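PDB 3CLV: Rab5 protein, putative from Plasmodium falciparum, which belongs, as a putative Rab5, to the Ras family of small P-loop nucleotide-binding proteins and is modelled with guanosine-5'-diphosphate bound. Local coordinates for residues N130-A135 / L167-Y172; T137-L142 / Y148-V153. All coordinates share one frame; numbering follows the deposited sequence.

Contact 1. Residues N130-A135 / L167-Y172; sequences NTLDRA and LEVQKY
The carboxylate of Glu-168 is the one flat group that touches segment 130-135, and it does so through a single oxygen: OE1 lies 4.0 Å from CD2 of Leu-132. The second oxygen serves a different partner, since OE2 forms a salt bridge with Lys-136, one residue beyond segment 130-135. In this Ras-like P-loop fold, helices 129-145 and 166-175 lie on the same face of the central beta-sheet. Between the segments, the nearest CA atoms, those of Leu-132 and Val-169, are 8.6 Å apart, and just 128 Å² is buried. Much of the lining comes from the sheet: Phe-124 of strand 119-125 touches both Leu-132 and Val-169, while Leu-152 of strand 149-155 touches Val-169 and Ala-135. A bend at chi2 of Glu-168 (-80°) turns the acid along the flank of the apolar pair, where the salt bridge to Lys-136 holds the carboxylate and would probably favour its ionised form. At the start of helix 129-145, Thr-131 OG1 is hydrogen-bonded to Asn-128 O and Asp-125 N, tying this end of the helix to the end of strand 119-125. Leu-132 extends with CG opposite its own backbone nitrogen (chi1 178°), and there the two aliphatic side chains meet tip to tip, Leu-132 CD2 lying 3.8 Å from Val-169 CG2.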
loop_
_atom_site.group_PDB
_atom_site.type_symbol
_atom_site.label_atom_id
_atom_site.label_comp_id
_atom_site.label_asym_id
_atom_site.label_seq_id
_atom_site.Cartn_x
_atom_site.Cartn_y
_atom_site.Cartn_z
ATOM N N ASN A 130 -7.295 3.235 28.102
ATOM C CA ASN A 130 -6.472 2.196 27.493
ATOM C C ASN A 130 -6.236 2.437 25.991
ATOM O O ASN A 130 -5.157 2.150 25.468
ATOM C CB ASN A 130 -7.097 0.811 27.700
ATOM C CG ASN A 130 -6.977 0.304 29.143
ATOM O OD1 ASN A 130 -6.181 0.813 29.943
ATOM N ND2 ASN A 130 -7.772 -0.722 29.474
ATOM N N THR A 131 -7.249 2.965 25.314
ATOM C CA THR A 131 -7.160 3.215 23.877
ATOM C C THR A 131 -6.242 4.412 23.590
ATOM O O THR A 131 -5.595 4.448 22.547
ATOM C CB THR A 131 -8.543 3.393 23.218
ATOM O OG1 THR A 131 -9.122 4.648 23.597
ATOM C CG2 THR A 131 -9.490 2.247 23.604
ATOM N N LEU A 132 -6.184 5.368 24.517
ATOM C CA LEU A 132 -5.186 6.450 24.449
ATOM C C LEU A 132 -3.751 5.912 24.572
ATOM O O LEU A 132 -2.867 6.276 23.786
ATOM C CB LEU A 132 -5.443 7.539 25.513
ATOM C CG LEU A 132 -4.397 8.684 25.530
ATOM C CD1 LEU A 132 -4.254 9.373 24.177
ATOM C CD2 LEU A 132 -4.695 9.718 26.613
ATOM N N ASP A 133 -3.525 5.053 25.561
ATOM C CA ASP A 133 -2.211 4.444 25.769
ATOM C C ASP A 133 -1.715 3.717 24.509
ATOM O O ASP A 133 -0.543 3.826 24.140
ATOM C CB ASP A 133 -2.257 3.464 26.949
ATOM C CG ASP A 133 -2.632 4.131 28.275
ATOM O OD1 ASP A 133 -2.385 5.352 28.464
ATOM O OD2 ASP A 133 -3.170 3.402 29.143
ATOM N N ARG A 134 -2.600 2.967 23.856
ATOM C CA ARG A 134 -2.250 2.310 22.589
ATOM C C ARG A 134 -1.964 3.298 21.453
ATOM O O ARG A 134 -1.036 3.101 20.668
ATOM C CB ARG A 134 -3.345 1.315 22.171
ATOM C CG ARG A 134 -3.249 -0.047 22.888
ATOM C CD ARG A 134 -2.497 -1.085 22.030
ATOM N NE ARG A 134 -1.368 -0.504 21.301
ATOM C CZ ARG A 134 -0.595 -1.152 20.429
ATOM N NH1 ARG A 134 -0.804 -2.436 20.158
ATOM N NH2 ARG A 134 0.396 -0.505 19.820
ATOM N N ALA A 135 -2.773 4.346 21.354
ATOM C CA ALA A 135 -2.558 5.388 20.358
ATOM C C ALA A 135 -1.169 6.017 20.493
ATOM O O ALA A 135 -0.512 6.259 19.487
ATOM C CB ALA A 135 -3.640 6.461 20.447
ATOM N N LEU A 167 -6.631 18.259 28.074
ATOM C CA LEU A 167 -5.468 19.134 28.146
ATOM C C LEU A 167 -4.163 18.354 28.115
ATOM O O LEU A 167 -3.207 18.772 27.448
ATOM C CB LEU A 167 -5.517 20.023 29.396
ATOM C CG LEU A 167 -6.117 21.430 29.320
ATOM C CD1 LEU A 167 -7.230 21.541 28.284
ATOM C CD2 LEU A 167 -6.604 21.868 30.716
ATOM N N GLU A 168 -4.111 17.237 28.845
ATOM C CA GLU A 168 -2.941 16.368 28.778
ATOM C C GLU A 168 -2.759 15.843 27.344
ATOM O O GLU A 168 -1.631 15.756 26.840
ATOM C CB GLU A 168 -3.041 15.213 29.786
ATOM C CG GLU A 168 -1.791 14.332 29.859
ATOM C CD GLU A 168 -1.715 13.303 28.740
ATOM O OE1 GLU A 168 -2.779 12.744 28.361
ATOM O OE2 GLU A 168 -0.587 13.056 28.247
ATOM N N VAL A 169 -3.879 15.472 26.716
ATOM C CA VAL A 169 -3.863 14.934 25.350
ATOM C C VAL A 169 -3.389 15.987 24.343
ATOM O O VAL A 169 -2.512 15.710 23.531
ATOM C CB VAL A 169 -5.229 14.349 24.920
ATOM C CG1 VAL A 169 -5.126 13.753 23.517
ATOM C CG2 VAL A 169 -5.681 13.273 25.904
ATOM N N GLN A 170 -3.968 17.183 24.413
ATOM C CA GLN A 170 -3.492 18.344 23.634
ATOM C C GLN A 170 -2.021 18.658 23.876
ATOM O O GLN A 170 -1.284 18.927 22.930
ATOM C CB GLN A 170 -4.326 19.577 23.948
ATOM C CG GLN A 170 -5.729 19.540 23.376
ATOM C CD GLN A 170 -6.517 20.785 23.722
ATOM O OE1 GLN A 170 -6.652 21.136 24.900
ATOM N NE2 GLN A 170 -7.040 21.466 22.702
ATOM N N LYS A 171 -1.581 18.603 25.134
ATOM C CA LYS A 171 -0.157 18.808 25.425
ATOM C C LYS A 171 0.689 17.731 24.768
ATOM O O LYS A 171 1.726 18.042 24.152
ATOM C CB LYS A 171 0.116 18.864 26.931
ATOM C CG LYS A 171 1.563 19.293 27.272
ATOM N N TYR A 172 0.225 16.475 24.882
ATOM C CA TYR A 172 0.886 15.334 24.267
ATOM C C TYR A 172 1.081 15.567 22.766
ATOM O O TYR A 172 2.171 15.324 22.247
ATOM C CB TYR A 172 0.132 14.003 24.524
ATOM C CG TYR A 172 0.700 12.858 23.707
ATOM C CD1 TYR A 172 1.876 12.219 24.100
ATOM C CD2 TYR A 172 0.089 12.446 22.512
ATOM C CE1 TYR A 172 2.424 11.192 23.345
ATOM C CE2 TYR A 172 0.640 11.389 21.740
ATOM C CZ TYR A 172 1.805 10.783 22.160
ATOM O OH TYR A 172 2.385 9.760 21.436
#

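Contact 2. Residues T137-L142 / Y148-V153; sequences TWVNQL and YIIILV
Leu-142 and Tyr-148 cross at about a right angle, and the leucine meets the tyrosine ring in two different ways. Its CD2 methyl sits over one face in a CH-pi contact, 3.9 Å from the ring centroid of Tyr-148 and 23° off the ring normal, displaced toward the rim that carries CD2 and CE2. Its carbonyl oxygen, by contrast, lies in the plane of the ring at the edge, with Leu-142 O 3.2 Å from Tyr-148 CD2. One residue thus meets the ring both over a face and at an edge. The far end is held as well, because Tyr-148 OH is hydrogen-bonded to Ser-145 OG and to Tyr-114 O. A chi1 of -61°, which sets CG opposite the carbonyl carbon, turns the ring toward Leu-142. Ile-150, two residues further on, faces the same helix and spreads its branches between two of its residues: CD1 comes within 4.1 Å of Leu-142 CB, whereas the looser approach of CG2 to Val-139 CG2 measures 4.4 Å. Intervening Ile-149 and the following Ile-151 touch helix 191-206 on the other face of the sheet, the alternation expected of an interior strand with helices on both faces. This close packing of a helix on the strand it leads into is characteristic of the beta-alpha-beta crossover, here strand 119-125, helix 129-145 and strand 149-155, a repeated element of the P-loop nucleotide-binding fold.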
loop_
_atom_site.group_PDB
_atom_site.type_symbol
_atom_site.label_atom_id
_atom_site.label_comp_id
_atom_site.label_asym_id
_atom_site.label_seq_id
_atom_site.Cartn_x
_atom_site.Cartn_y
_atom_site.Cartn_z
ATOM N N THR A 137 1.597 4.635 21.760
ATOM C CA THR A 137 2.530 3.602 21.260
ATOM C C THR A 137 2.581 3.633 19.728
ATOM O O THR A 137 3.663 3.571 19.129
ATOM C CB THR A 137 2.143 2.175 21.761
ATOM O OG1 THR A 137 2.135 2.145 23.195
ATOM C CG2 THR A 137 3.115 1.121 21.249
ATOM N N TRP A 138 1.420 3.770 19.094
ATOM C CA TRP A 138 1.391 3.821 17.631
ATOM C C TRP A 138 2.030 5.079 17.053
ATOM O O TRP A 138 2.723 5.005 16.029
ATOM C CB TRP A 138 -0.027 3.649 17.075
ATOM C CG TRP A 138 -0.465 2.216 17.061
ATOM C CD1 TRP A 138 0.242 1.132 16.585
ATOM C CD2 TRP A 138 -1.715 1.712 17.516
ATOM N NE1 TRP A 138 -0.495 -0.021 16.749
ATOM C CE2 TRP A 138 -1.699 0.304 17.320
ATOM C CE3 TRP A 138 -2.846 2.310 18.096
ATOM C CZ2 TRP A 138 -2.789 -0.520 17.664
ATOM C CZ3 TRP A 138 -3.925 1.497 18.446
ATOM C CH2 TRP A 138 -3.886 0.089 18.227
ATOM N N VAL A 139 1.797 6.215 17.704
ATOM C CA VAL A 139 2.411 7.478 17.284
ATOM C C VAL A 139 3.944 7.368 17.303
ATOM O O VAL A 139 4.610 7.765 16.342
ATOM C CB VAL A 139 1.933 8.667 18.146
ATOM C CG1 VAL A 139 2.833 9.902 17.954
ATOM C CG2 VAL A 139 0.433 9.005 17.865
ATOM N N ASN A 140 4.485 6.809 18.385
ATOM C CA ASN A 140 5.929 6.555 18.499
ATOM C C ASN A 140 6.484 5.655 17.404
ATOM O O ASN A 140 7.530 5.943 16.837
ATOM C CB ASN A 140 6.284 6.048 19.912
ATOM C CG ASN A 140 6.112 7.122 20.971
ATOM O OD1 ASN A 140 6.290 8.308 20.702
ATOM N ND2 ASN A 140 5.752 6.714 22.175
ATOM N N GLN A 141 5.757 4.585 17.070
ATOM C CA GLN A 141 6.142 3.704 15.974
ATOM C C GLN A 141 6.121 4.433 14.643
ATOM O O GLN A 141 7.025 4.276 13.818
ATOM C CB GLN A 141 5.178 2.522 15.856
ATOM C CG GLN A 141 5.363 1.409 16.831
ATOM C CD GLN A 141 4.501 0.190 16.483
ATOM O OE1 GLN A 141 3.482 0.297 15.794
ATOM N NE2 GLN A 141 4.930 -0.977 16.942
ATOM N N LEU A 142 5.066 5.212 14.412
ATOM C CA LEU A 142 4.941 5.934 13.143
ATOM C C LEU A 142 6.031 6.995 12.948
ATOM O O LEU A 142 6.608 7.111 11.851
ATOM C CB LEU A 142 3.556 6.574 13.010
ATOM C CG LEU A 142 2.352 5.670 12.741
ATOM C CD1 LEU A 142 1.094 6.387 13.238
ATOM C CD2 LEU A 142 2.236 5.359 11.255
ATOM N N TYR A 148 5.242 10.988 8.419
ATOM C CA TYR A 148 3.801 10.971 8.238
ATOM C C TYR A 148 3.271 12.297 8.716
ATOM O O TYR A 148 3.799 12.874 9.671
ATOM C CB TYR A 148 3.144 9.841 9.055
ATOM C CG TYR A 148 3.609 8.455 8.667
ATOM C CD1 TYR A 148 3.165 7.844 7.489
ATOM C CD2 TYR A 148 4.505 7.755 9.479
ATOM C CE1 TYR A 148 3.602 6.554 7.132
ATOM C CE2 TYR A 148 4.953 6.480 9.138
ATOM C CZ TYR A 148 4.500 5.890 7.973
ATOM O OH TYR A 148 4.977 4.654 7.674
ATOM N N ILE A 149 2.227 12.779 8.057
ATOM C CA ILE A 149 1.360 13.784 8.676
ATOM C C ILE A 149 0.401 13.022 9.588
ATOM O O ILE A 149 -0.444 12.249 9.114
ATOM C CB ILE A 149 0.594 14.631 7.621
ATOM C CG1 ILE A 149 1.584 15.364 6.713
ATOM C CG2 ILE A 149 -0.329 15.630 8.331
ATOM C CD1 ILE A 149 0.956 15.917 5.412
ATOM N N ILE A 150 0.552 13.224 10.898
ATOM C CA ILE A 150 -0.211 12.468 11.901
ATOM C C ILE A 150 -1.248 13.372 12.561
ATOM O O ILE A 150 -0.924 14.471 13.031
ATOM C CB ILE A 150 0.692 11.850 12.990
ATOM C CG1 ILE A 150 1.745 10.917 12.366
ATOM C CG2 ILE A 150 -0.150 11.113 14.043
ATOM C CD1 ILE A 150 2.909 10.636 13.316
ATOM N N ILE A 151 -2.487 12.892 12.571
ATOM C CA ILE A 151 -3.569 13.517 13.313
ATOM C C ILE A 151 -4.090 12.560 14.392
ATOM O O ILE A 151 -4.466 11.404 14.109
ATOM C CB ILE A 151 -4.675 14.089 12.389
ATOM C CG1 ILE A 151 -5.732 14.860 13.197
ATOM C CG2 ILE A 151 -5.298 12.992 11.457
ATOM C CD1 ILE A 151 -6.418 15.957 12.327
ATOM N N LEU A 152 -4.058 13.042 15.632
ATOM C CA LEU A 152 -4.538 12.269 16.761
ATOM C C LEU A 152 -5.995 12.654 16.934
ATOM O O LEU A 152 -6.325 13.844 17.002
ATOM C CB LEU A 152 -3.708 12.566 18.013
ATOM C CG LEU A 152 -4.143 11.906 19.318
ATOM C CD1 LEU A 152 -3.927 10.381 19.232
ATOM C CD2 LEU A 152 -3.334 12.494 20.486
ATOM N N VAL A 153 -6.874 11.651 16.958
ATOM C CA VAL A 153 -8.320 11.919 16.972
ATOM C C VAL A 153 -8.926 11.418 18.279
ATOM O O VAL A 153 -8.827 10.228 18.616
ATOM C CB VAL A 153 -9.073 11.296 15.746
ATOM C CG1 VAL A 153 -10.618 11.464 15.870
ATOM C CG2 VAL A 153 -8.578 11.890 14.433
#

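Helix 129-145 takes part in both contacts: its first turns face helix 166-175 in contact 1, and its later turns lie on strand 149-155 in contact 2. The centres are 11 Å apart. Along the chain contact 2 is nested within contact 1, as the strand follows the shared helix and helix 166-175 comes next. The two also touch directly, with Val-169 CG1 3.7 Å from Leu-152 CD2 and Tyr-172 OH 3.5 Å from Val-139 CB. The two helices pack on one face of the sheet, and side chains of the strand between them in sequence, such as Leu-152, join the two contacts, a clear case of consecutive elements packing as neighbours.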